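Local coordinates for xylanase and alpha-amylase inhibitor protein (Scadoxus multiflorus, PDB 3MU7) that inhibits xylanases and alpha-amylases and is built on the TIM-barrel fold of glycosyl hydrolase family 18, at residues A[4-9]-A[29-34]; A[98-103]-A[111-116]; A[158-163]-A[201-206]. All blocks are in the same frame, centred on the assembly; numbering follows the deposited sequence. Where two conformers were deposited one is given.

Contact 1 of 3, residues A[4-9]-A[29-34]; sequences DIAVYW and YVIIGF
Tyr8 lays its ring against Ile31, and the contact can be followed outward along the tyrosine. Its CB starts near the carbonyl of Ile31, 4.0 Å from Ile31 O. The two residues are paired in register, so both side chains leave the same face of the sheet; chi1 of -81° sets CG beside the backbone N. CD2 meets both Ile31 O and the CG2 methyl, and CE2 comes down to 3.5 Å from Ile31 CG2. On the other flank CE1 touches Ile31 CD1, a methyl that sits over the ring face 4.0 Å from the Tyr8 ring centroid. CE2 also meets a second aromatic, lying 3.8 Å from Phe34 CE1, with the two ring planes inclined at 32°. At the tip, OH hydrogen-bonds to Asp122 OD2 and His124 ND1.

These are the first two strands of the TIM barrel, 5-9 and 29-37, joined through helix 18-23 in a right-handed beta-alpha-beta unit. Ala6, Tyr8, Tyr29 and Ile31 face the barrel interior, where Asp122 and His124 sit on the strand bearing the family 18 signature; His124 occupies a position that is acidic in active chitinases of the family. The peptide before Phe34 is cis, as non-proline peptides are at the equivalent place in related family 18 barrels.

The strands are parallel, and the backbone bonds alternate between partners: Ile31 N donates to Val7 O at 2.8 Å, and Trp9 N to Ile31 O at 2.8 Å. Gly33 N donates to Trp9 O, while Tyr29 N to Ile5 O is weak. On the helix side, Val30 CG1 presses on Trp9 CB at 3.6 Å, and both side chains touch Leu18 of helix 18-23; Val7 CG1 lies beside Val30 CG2 at 4.0 Å.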
loop_
_atom_site.group_PDB
_atom_site.type_symbol
_atom_site.label_atom_id
_atom_site.label_comp_id
_atom_site.label_asym_id
_atom_site.label_seq_id
_atom_site.Cartn_x
_atom_site.Cartn_y
_atom_site.Cartn_z
ATOM N N ASP A 4 2.755 -2.400 -14.087
ATOM C CA ASP A 4 2.653 -1.437 -12.999
ATOM C C ASP A 4 3.121 -2.096 -11.710
ATOM O O ASP A 4 2.683 -3.191 -11.347
ATOM C CB ASP A 4 1.226 -0.911 -12.831
ATOM C CG ASP A 4 0.801 0.013 -13.958
ATOM O OD1 ASP A 4 1.674 0.634 -14.597
ATOM O OD2 ASP A 4 -0.418 0.129 -14.196
ATOM N N ILE A 5 4.022 -1.398 -11.028
ATOM C CA ILE A 5 4.564 -1.830 -9.747
ATOM C C ILE A 5 4.258 -0.782 -8.685
ATOM O O ILE A 5 4.540 0.409 -8.872
ATOM C CB ILE A 5 6.095 -2.090 -9.813
ATOM C CG1 ILE A 5 6.426 -3.087 -10.929
ATOM C CG2 ILE A 5 6.640 -2.558 -8.451
ATOM C CD1 ILE A 5 7.892 -3.403 -11.066
ATOM N N ALA A 6 3.668 -1.230 -7.583
ATOM C CA ALA A 6 3.513 -0.414 -6.386
ATOM C C ALA A 6 4.616 -0.807 -5.410
ATOM O O ALA A 6 4.955 -1.981 -5.290
ATOM C CB ALA A 6 2.156 -0.645 -5.760
ATOM N N VAL A 7 5.180 0.159 -4.700
ATOM C CA VAL A 7 6.223 -0.156 -3.736
ATOM C C VAL A 7 6.007 0.622 -2.446
ATOM O O VAL A 7 5.623 1.797 -2.481
ATOM C CB VAL A 7 7.643 0.096 -4.339
ATOM C CG1 VAL A 7 7.920 1.579 -4.547
ATOM C CG2 VAL A 7 8.731 -0.551 -3.484
ATOM N N TYR A 8 6.246 -0.030 -1.315
ATOM C CA TYR A 8 6.257 0.666 -0.037
ATOM C C TYR A 8 7.583 1.377 0.169
ATOM O O TYR A 8 8.651 0.830 -0.125
ATOM C CB TYR A 8 5.992 -0.299 1.108
ATOM C CG TYR A 8 4.525 -0.601 1.308
ATOM C CD1 TYR A 8 3.920 -1.685 0.670
ATOM C CD2 TYR A 8 3.737 0.207 2.124
ATOM C CE1 TYR A 8 2.569 -1.965 0.858
ATOM C CE2 TYR A 8 2.384 -0.068 2.323
ATOM C CZ TYR A 8 1.810 -1.152 1.678
ATOM O OH TYR A 8 0.481 -1.459 1.857
ATOM N N TRP A 9 7.490 2.589 0.698
ATOM C CA TRP A 9 8.643 3.424 1.012
ATOM C C TRP A 9 8.483 3.912 2.449
ATOM O O TRP A 9 7.356 4.053 2.936
ATOM C CB TRP A 9 8.721 4.611 0.039
ATOM C CG TRP A 9 9.944 5.449 0.240
ATOM C CD1 TRP A 9 11.142 5.298 -0.388
ATOM C CD2 TRP A 9 10.100 6.541 1.157
ATOM N NE1 TRP A 9 12.039 6.238 0.072
ATOM C CE2 TRP A 9 11.427 7.005 1.025
ATOM C CE3 TRP A 9 9.247 7.183 2.062
ATOM C CZ2 TRP A 9 11.928 8.069 1.779
ATOM C CZ3 TRP A 9 9.748 8.243 2.816
ATOM C CH2 TRP A 9 11.076 8.676 2.660
ATOM N N TYR A 29 3.157 3.450 -8.321
ATOM C CA TYR A 29 2.694 3.921 -7.018
ATOM C C TYR A 29 3.839 3.793 -6.043
ATOM O O TYR A 29 4.525 2.761 -6.016
ATOM C CB TYR A 29 1.596 3.032 -6.446
ATOM C CG TYR A 29 0.256 3.035 -7.118
ATOM C CD1 TYR A 29 -0.752 3.896 -6.686
ATOM C CD2 TYR A 29 -0.041 2.125 -8.128
ATOM C CE1 TYR A 29 -2.016 3.883 -7.272
ATOM C CE2 TYR A 29 -1.304 2.104 -8.724
ATOM C CZ TYR A 29 -2.281 2.985 -8.289
ATOM O OH TYR A 29 -3.526 2.969 -8.877
ATOM N N VAL A 30 4.007 4.816 -5.210
ATOM C CA VAL A 30 4.880 4.737 -4.042
ATOM C C VAL A 30 4.012 4.997 -2.822
ATOM O O VAL A 30 3.270 5.981 -2.771
ATOM C CB VAL A 30 6.076 5.709 -4.120
ATOM C CG1 VAL A 30 6.891 5.636 -2.846
ATOM C CG2 VAL A 30 6.964 5.354 -5.291
ATOM N N ILE A 31 4.080 4.073 -1.868
ATOM C CA ILE A 31 3.210 4.096 -0.715
ATOM C C ILE A 31 4.055 4.405 0.512
ATOM O O ILE A 31 4.873 3.586 0.950
ATOM C CB ILE A 31 2.491 2.742 -0.517
ATOM C CG1 ILE A 31 1.864 2.239 -1.828
ATOM C CG2 ILE A 31 1.468 2.866 0.602
ATOM C CD1 ILE A 31 1.538 0.745 -1.810
ATOM N N ILE A 32 3.872 5.604 1.055
ATOM C CA ILE A 32 4.605 6.013 2.248
ATOM C C ILE A 32 3.994 5.346 3.479
ATOM O O ILE A 32 2.806 5.550 3.765
ATOM C CB ILE A 32 4.573 7.547 2.428
ATOM C CG1 ILE A 32 5.194 8.268 1.225
ATOM C CG2 ILE A 32 5.284 7.937 3.729
ATOM C CD1 ILE A 32 4.854 9.742 1.174
ATOM N N GLY A 33 4.784 4.545 4.191
ATOM C CA GLY A 33 4.301 3.908 5.417
ATOM C C GLY A 33 5.106 4.381 6.612
ATOM O O GLY A 33 6.324 4.491 6.505
ATOM N N PHE A 34 4.481 4.667 7.761
ATOM C CA PHE A 34 3.054 4.471 8.058
ATOM C C PHE A 34 2.567 5.514 9.045
ATOM O O PHE A 34 3.331 5.986 9.904
ATOM C CB PHE A 34 2.819 3.103 8.723
ATOM C CG PHE A 34 3.100 1.950 7.820
ATOM C CD1 PHE A 34 2.132 1.498 6.932
ATOM C CD2 PHE A 34 4.353 1.348 7.821
ATOM C CE1 PHE A 34 2.406 0.452 6.062
ATOM C CE2 PHE A 34 4.640 0.311 6.951
ATOM C CZ PHE A 34 3.667 -0.139 6.067
#

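Contact 2 of 3, residues A[98-103]-A[111-116]; sequences KNFLLP and RPFGNA
In the connection from helix 86-101 to strand 120-125, on the outer side of the TIM barrel, Arg111 folds back over the C-terminal end of the helix and takes hold of Leu102. Arg111 is also the first residue of a type I beta turn that runs to Gly114. The arginine chain is bent twice, at chi2 (-64°) and chi3 (-57°), which curls CD and NE back toward the helix. The guanidinium then meets Leu102 O end-on: NH1 donates at 3.0 Å and NH2 at 3.1 Å to that one oxygen, which lies in the plane of the group. On another edge NE gives its hydrogen to Gly114 O, inside the same turn. Asn99 O sits 3.5 Å above the guanidinium plane, over its centre, and NH1 also makes a salt bridge to Glu109.

Asn99 adds a second tie, its OD1 accepting from the backbone N of Arg111 at 2.8 Å, while its ND2 is bonded back to Tyr95 O. A water joins the two backbones as well: it donates to Asn99 O at 2.7 Å and to Gly114 O, and accepts from Phe113 N.

Beside this polar patch lies an apolar one. Phe100 points an edge at the face of Phe113, an edge-to-face pair with planes at 72°, and Phe100 CE1 approaches Phe113 CD2 to 3.6 Å. Phe100 CZ meets Pro112 CB at 3.8 Å, while Phe113 continues the packing onto Leu56 and Ile60 of helix 56-65.

A positive group thus lies among the carbonyls at a helix C-terminus, where the helix dipole and Glu109 would probably favour its charge, and its contacts on two edges and one face hold the guanidinium against rotation.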
loop_
_atom_site.group_PDB
_atom_site.type_symbol
_atom_site.label_atom_id
_atom_site.label_comp_id
_atom_site.label_asym_id
_atom_site.label_seq_id
_atom_site.Cartn_x
_atom_site.Cartn_y
_atom_site.Cartn_z
ATOM N N LYS A 98 -8.094 16.634 5.646
ATOM C CA LYS A 98 -7.626 18.009 5.800
ATOM C C LYS A 98 -6.120 18.136 5.626
ATOM O O LYS A 98 -5.636 19.113 5.057
ATOM C CB LYS A 98 -8.024 18.564 7.167
ATOM C CG LYS A 98 -9.507 18.861 7.313
ATOM C CD LYS A 98 -9.782 19.572 8.627
ATOM C CE LYS A 98 -11.224 20.046 8.720
ATOM N NZ LYS A 98 -11.462 20.857 9.948
ATOM N N ASN A 99 -5.372 17.154 6.115
ATOM C CA ASN A 99 -3.918 17.282 6.167
ATOM C C ASN A 99 -3.150 16.725 4.983
ATOM O O ASN A 99 -2.030 17.172 4.720
ATOM C CB ASN A 99 -3.381 16.697 7.461
ATOM C CG ASN A 99 -3.648 17.592 8.635
ATOM O OD1 ASN A 99 -3.039 18.654 8.757
ATOM N ND2 ASN A 99 -4.569 17.186 9.504
ATOM N N PHE A 100 -3.739 15.764 4.274
ATOM C CA PHE A 100 -3.035 15.045 3.215
ATOM C C PHE A 100 -3.756 15.054 1.878
ATOM O O PHE A 100 -3.109 14.919 0.848
ATOM C CB PHE A 100 -2.770 13.586 3.623
ATOM C CG PHE A 100 -1.911 13.434 4.849
ATOM C CD1 PHE A 100 -0.521 13.506 4.766
ATOM C CD2 PHE A 100 -2.494 13.198 6.091
ATOM C CE1 PHE A 100 0.272 13.358 5.910
ATOM C CE2 PHE A 100 -1.714 13.047 7.230
ATOM C CZ PHE A 100 -0.329 13.126 7.140
ATOM N N LEU A 101 -5.080 15.182 1.875
ATOM C CA LEU A 101 -5.838 14.974 0.638
ATOM C C LEU A 101 -6.397 16.247 0.024
ATOM O O LEU A 101 -6.951 16.222 -1.076
ATOM C CB LEU A 101 -6.941 13.939 0.867
ATOM C CG LEU A 101 -6.455 12.564 1.347
ATOM C CD1 LEU A 101 -7.626 11.698 1.770
ATOM C CD2 LEU A 101 -5.621 11.853 0.279
ATOM N N LEU A 102 -6.237 17.349 0.746
ATOM C CA LEU A 102 -6.659 18.666 0.292
ATOM C C LEU A 102 -5.478 19.619 0.382
ATOM O O LEU A 102 -4.576 19.399 1.186
ATOM C CB LEU A 102 -7.784 19.195 1.181
ATOM C CG LEU A 102 -9.149 18.517 1.116
ATOM C CD1 LEU A 102 -10.028 19.087 2.216
ATOM C CD2 LEU A 102 -9.801 18.712 -0.244
ATOM N N PRO A 103 -5.488 20.700 -0.429
ATOM C CA PRO A 103 -4.522 21.783 -0.234
ATOM C C PRO A 103 -4.708 22.407 1.151
ATOM O O PRO A 103 -5.789 22.277 1.735
ATOM C CB PRO A 103 -4.904 22.797 -1.323
ATOM C CG PRO A 103 -5.685 22.034 -2.316
ATOM C CD PRO A 103 -6.406 20.978 -1.548
ATOM N N ARG A 111 -0.381 19.633 8.773
ATOM C CA ARG A 111 0.327 19.425 7.507
ATOM C C ARG A 111 1.676 18.663 7.679
ATOM O O ARG A 111 2.746 19.203 7.413
ATOM C CB ARG A 111 0.608 20.748 6.777
ATOM C CG ARG A 111 -0.570 21.708 6.665
ATOM C CD ARG A 111 -1.714 21.141 5.823
ATOM N NE ARG A 111 -1.316 20.756 4.459
ATOM C CZ ARG A 111 -2.195 20.456 3.503
ATOM N NH1 ARG A 111 -3.493 20.486 3.754
ATOM N NH2 ARG A 111 -1.749 20.124 2.289
ATOM N N PRO A 112 1.588 17.417 8.101
ATOM C CA PRO A 112 2.839 16.663 8.270
ATOM C C PRO A 112 3.771 16.697 7.096
ATOM O O PRO A 112 4.984 16.780 7.279
ATOM C CB PRO A 112 2.351 15.327 8.809
ATOM C CG PRO A 112 1.232 15.761 9.708
ATOM C CD PRO A 112 0.703 17.070 9.228
ATOM N N PHE A 113 3.226 16.608 5.881
ATOM C CA PHE A 113 4.044 16.649 4.663
ATOM C C PHE A 113 3.935 18.011 3.978
ATOM O O PHE A 113 4.057 18.121 2.751
ATOM C CB PHE A 113 3.615 15.541 3.697
ATOM C CG PHE A 113 3.742 14.140 4.203
ATOM C CD1 PHE A 113 4.565 13.834 5.296
ATOM C CD2 PHE A 113 3.016 13.119 3.597
ATOM C CE1 PHE A 113 4.658 12.509 5.754
ATOM C CE2 PHE A 113 3.096 11.806 4.060
ATOM C CZ PHE A 113 3.925 11.496 5.139
ATOM N N GLY A 114 3.695 19.053 4.773
ATOM C CA GLY A 114 3.594 20.391 4.210
ATOM C C GLY A 114 2.432 20.547 3.249
ATOM O O GLY A 114 1.372 19.975 3.436
ATOM N N ASN A 115 2.648 21.336 2.203
ATOM C CA ASN A 115 1.597 21.647 1.239
ATOM C C ASN A 115 1.407 20.622 0.121
ATOM O O ASN A 115 0.630 20.841 -0.801
ATOM C CB ASN A 115 1.800 23.055 0.669
ATOM C CG ASN A 115 1.664 24.129 1.728
ATOM O OD1 ASN A 115 1.111 23.889 2.804
ATOM N ND2 ASN A 115 2.164 25.319 1.431
ATOM N N ALA A 116 2.116 19.500 0.212
ATOM C CA ALA A 116 1.871 18.383 -0.695
ATOM C C ALA A 116 0.442 17.876 -0.534
ATOM O O ALA A 116 -0.131 17.930 0.567
ATOM C CB ALA A 116 2.849 17.267 -0.428
HETATM O O HOH W 1 0.700 17.341 4.614
#

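Contact 3 of 3, residues A[158-163]-A[201-206]; sequences CVYPDP and WKEWSM
One hydrogen bond joins the two segments: Trp204 NE1 donates to Cys158 O at 2.9 Å, and the N-H points almost straight at the oxygen (173°). The oxygen lies in the indole plane, but the nitrogen stands well above the plane of the Cys158 carbonyl.

The aromatic contact is edge-to-face. Tyr160 comes down on the indole with its edge, the planes standing at 87°, so that Tyr160 CD1 sits 3.6 Å from Trp204 CE3 over the six-membered ring. Closer to the backbone, CB of Tyr160 makes a CH-pi contact, 4.1 Å from the centroid of the five-membered ring of Trp204. That CB points toward helix 195-207, and CG is anti to the backbone N (chi1 -172°), a setting from which the CD1 edge comes to lie over the indole.

The remaining contacts are van der Waals: Glu203, one residue earlier on the helix, lays its carboxylate beside Tyr160, with OE2 3.6 Å from Tyr160 CD2, and at the indole edge Asp162 CB lies more loosely, 4.3 Å from Trp204 CH2.

An alanine at Trp204 would probably leave Cys158 O without its indole donor and open a gap under the edge of Tyr160.

The contact sets the loop after strand 151-154 on the helix after strand 176-180, and Cys158 is further tied by its disulfide to Cys187. Trp204 thus meets the loop in two ways, an in-plane N-H to a carbonyl and a face under the tyrosine; together they probably limit how far the indole can shift or tilt.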
loop_
_atom_site.group_PDB
_atom_site.type_symbol
_atom_site.label_atom_id
_atom_site.label_comp_id
_atom_site.label_asym_id
_atom_site.label_seq_id
_atom_site.Cartn_x
_atom_site.Cartn_y
_atom_site.Cartn_z
ATOM N N CYS A 158 -3.026 -12.808 2.702
ATOM C CA CYS A 158 -3.421 -13.587 1.527
ATOM C C CYS A 158 -4.502 -14.654 1.701
ATOM O O CYS A 158 -4.871 -15.308 0.734
ATOM C CB CYS A 158 -2.208 -14.141 0.764
ATOM S SG CYS A 158 -1.022 -15.133 1.671
ATOM N N VAL A 159 -5.024 -14.814 2.911
ATOM C CA VAL A 159 -6.147 -15.738 3.103
ATOM C C VAL A 159 -7.452 -14.980 2.876
ATOM O O VAL A 159 -7.739 -13.993 3.560
ATOM C CB VAL A 159 -6.150 -16.417 4.483
ATOM C CG1 VAL A 159 -7.258 -17.455 4.542
ATOM C CG2 VAL A 159 -4.811 -17.084 4.770
ATOM N N TYR A 160 -8.228 -15.433 1.899
ATOM C CA TYR A 160 -9.485 -14.791 1.554
ATOM C C TYR A 160 -10.653 -15.404 2.348
ATOM O O TYR A 160 -10.803 -16.630 2.367
ATOM C CB TYR A 160 -9.766 -14.938 0.053
ATOM C CG TYR A 160 -10.954 -14.111 -0.349
ATOM C CD1 TYR A 160 -10.794 -12.801 -0.792
ATOM C CD2 TYR A 160 -12.252 -14.613 -0.223
ATOM C CE1 TYR A 160 -11.887 -12.022 -1.122
ATOM C CE2 TYR A 160 -13.345 -13.844 -0.547
ATOM C CZ TYR A 160 -13.158 -12.547 -0.990
ATOM O OH TYR A 160 -14.243 -11.770 -1.317
ATOM N N PRO A 161 -11.517 -14.579 2.975
ATOM C CA PRO A 161 -11.483 -13.118 3.081
ATOM C C PRO A 161 -10.605 -12.691 4.247
ATOM O O PRO A 161 -10.475 -13.420 5.235
ATOM C CB PRO A 161 -12.944 -12.757 3.350
ATOM C CG PRO A 161 -13.491 -13.940 4.093
ATOM C CD PRO A 161 -12.750 -15.144 3.569
ATOM N N ASP A 162 -10.003 -11.513 4.133
ATOM C CA ASP A 162 -9.081 -11.039 5.147
ATOM C C ASP A 162 -9.799 -10.724 6.469
ATOM O O ASP A 162 -10.835 -10.093 6.467
ATOM C CB ASP A 162 -8.351 -9.807 4.625
ATOM C CG ASP A 162 -7.294 -9.326 5.573
ATOM O OD1 ASP A 162 -7.596 -8.420 6.372
ATOM O OD2 ASP A 162 -6.185 -9.898 5.555
ATOM N N PRO A 163 -9.231 -11.158 7.608
ATOM C CA PRO A 163 -9.918 -10.913 8.885
ATOM C C PRO A 163 -10.047 -9.442 9.264
ATOM O O PRO A 163 -11.023 -9.062 9.908
ATOM C CB PRO A 163 -9.037 -11.644 9.908
ATOM C CG PRO A 163 -7.745 -11.837 9.237
ATOM C CD PRO A 163 -8.037 -11.999 7.785
ATOM N N TRP A 201 -4.269 -16.634 -5.481
ATOM C CA TRP A 201 -4.461 -15.620 -6.516
ATOM C C TRP A 201 -5.783 -15.805 -7.252
ATOM O O TRP A 201 -6.502 -14.837 -7.484
ATOM C CB TRP A 201 -3.322 -15.618 -7.540
ATOM C CG TRP A 201 -3.733 -14.901 -8.805
ATOM C CD1 TRP A 201 -4.085 -15.471 -9.998
ATOM C CD2 TRP A 201 -3.902 -13.490 -8.975
ATOM N NE1 TRP A 201 -4.443 -14.502 -10.901
ATOM C CE2 TRP A 201 -4.336 -13.275 -10.302
ATOM C CE3 TRP A 201 -3.720 -12.384 -8.134
ATOM C CZ2 TRP A 201 -4.585 -11.996 -10.811
ATOM C CZ3 TRP A 201 -3.970 -11.112 -8.640
ATOM C CH2 TRP A 201 -4.395 -10.932 -9.967
ATOM N N LYS A 202 -6.118 -17.034 -7.623
ATOM C CA LYS A 202 -7.349 -17.297 -8.360
ATOM C C LYS A 202 -8.550 -16.841 -7.570
ATOM O O LYS A 202 -9.439 -16.230 -8.088
ATOM C CB LYS A 202 -7.477 -18.797 -8.757
ATOM C CG LYS A 202 -6.613 -19.215 -9.935
ATOM C CD LYS A 202 -6.673 -20.732 -10.249
ATOM C CE LYS A 202 -5.285 -21.233 -10.639
ATOM N NZ LYS A 202 -5.349 -21.917 -11.838
ATOM N N GLU A 203 -8.525 -17.150 -6.282
ATOM C CA GLU A 203 -9.628 -16.730 -5.437
ATOM C C GLU A 203 -9.734 -15.205 -5.306
ATOM O O GLU A 203 -10.821 -14.644 -5.449
ATOM C CB GLU A 203 -9.589 -17.382 -4.056
ATOM C CG GLU A 203 -10.835 -17.014 -3.277
ATOM C CD GLU A 203 -11.103 -17.858 -2.058
ATOM O OE1 GLU A 203 -10.167 -18.430 -1.466
ATOM O OE2 GLU A 203 -12.286 -17.920 -1.685
ATOM N N TRP A 204 -8.610 -14.546 -5.025
ATOM C CA TRP A 204 -8.596 -13.084 -4.906
ATOM C C TRP A 204 -9.053 -12.412 -6.194
ATOM O O TRP A 204 -9.888 -11.506 -6.166
ATOM C CB TRP A 204 -7.214 -12.580 -4.490
ATOM C CG TRP A 204 -6.963 -12.740 -3.027
ATOM C CD1 TRP A 204 -6.293 -13.758 -2.409
ATOM C CD2 TRP A 204 -7.395 -11.857 -1.995
ATOM N NE1 TRP A 204 -6.282 -13.563 -1.050
ATOM C CE2 TRP A 204 -6.953 -12.400 -0.768
ATOM C CE3 TRP A 204 -8.121 -10.660 -1.985
ATOM C CZ2 TRP A 204 -7.209 -11.780 0.455
ATOM C CZ3 TRP A 204 -8.376 -10.049 -0.777
ATOM C CH2 TRP A 204 -7.921 -10.611 0.432
ATOM N N SER A 205 -8.528 -12.873 -7.324
ATOM C CA SER A 205 -8.885 -12.256 -8.591
ATOM C C SER A 205 -10.357 -12.490 -8.941
ATOM O O SER A 205 -10.976 -11.629 -9.559
ATOM C CB SER A 205 -7.951 -12.699 -9.718
ATOM O OG SER A 205 -7.944 -14.103 -9.856
ATOM N N MET A 206 -10.921 -13.619 -8.522
ATOM C CA MET A 206 -12.336 -13.884 -8.775
ATOM C C MET A 206 -13.262 -13.110 -7.838
ATOM O O MET A 206 -14.283 -12.572 -8.272
ATOM C CB MET A 206 -12.640 -15.375 -8.658
ATOM C CG MET A 206 -14.017 -15.763 -9.177
ATOM S SD MET A 206 -14.445 -17.462 -8.778
ATOM C CE MET A 206 -15.603 -17.222 -7.442
#

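Overall arrangement
All three contacts belong to one TIM barrel and follow in series along the chain. Contact 1 is central, pairing parallel strands 5-9 and 29-37 about 6 Å from the centre of the chain. Contacts 2 and 3 lie outside the strands, the first at the end of helix 86-101 and the second on helix 195-207, with centres about 33 Å apart on opposite sides of the chain's centre. From contact 1 their centres are about 18 and 21 Å away. Contacts 1 and 2 touch, Ile32 CD1 meeting Phe113 CE2 at 4.0 Å; contact 3 touches neither. Contact 1 thus belongs to the barrel wall, while contacts 2 and 3 join loops to the outer helical layer on opposite sides of it.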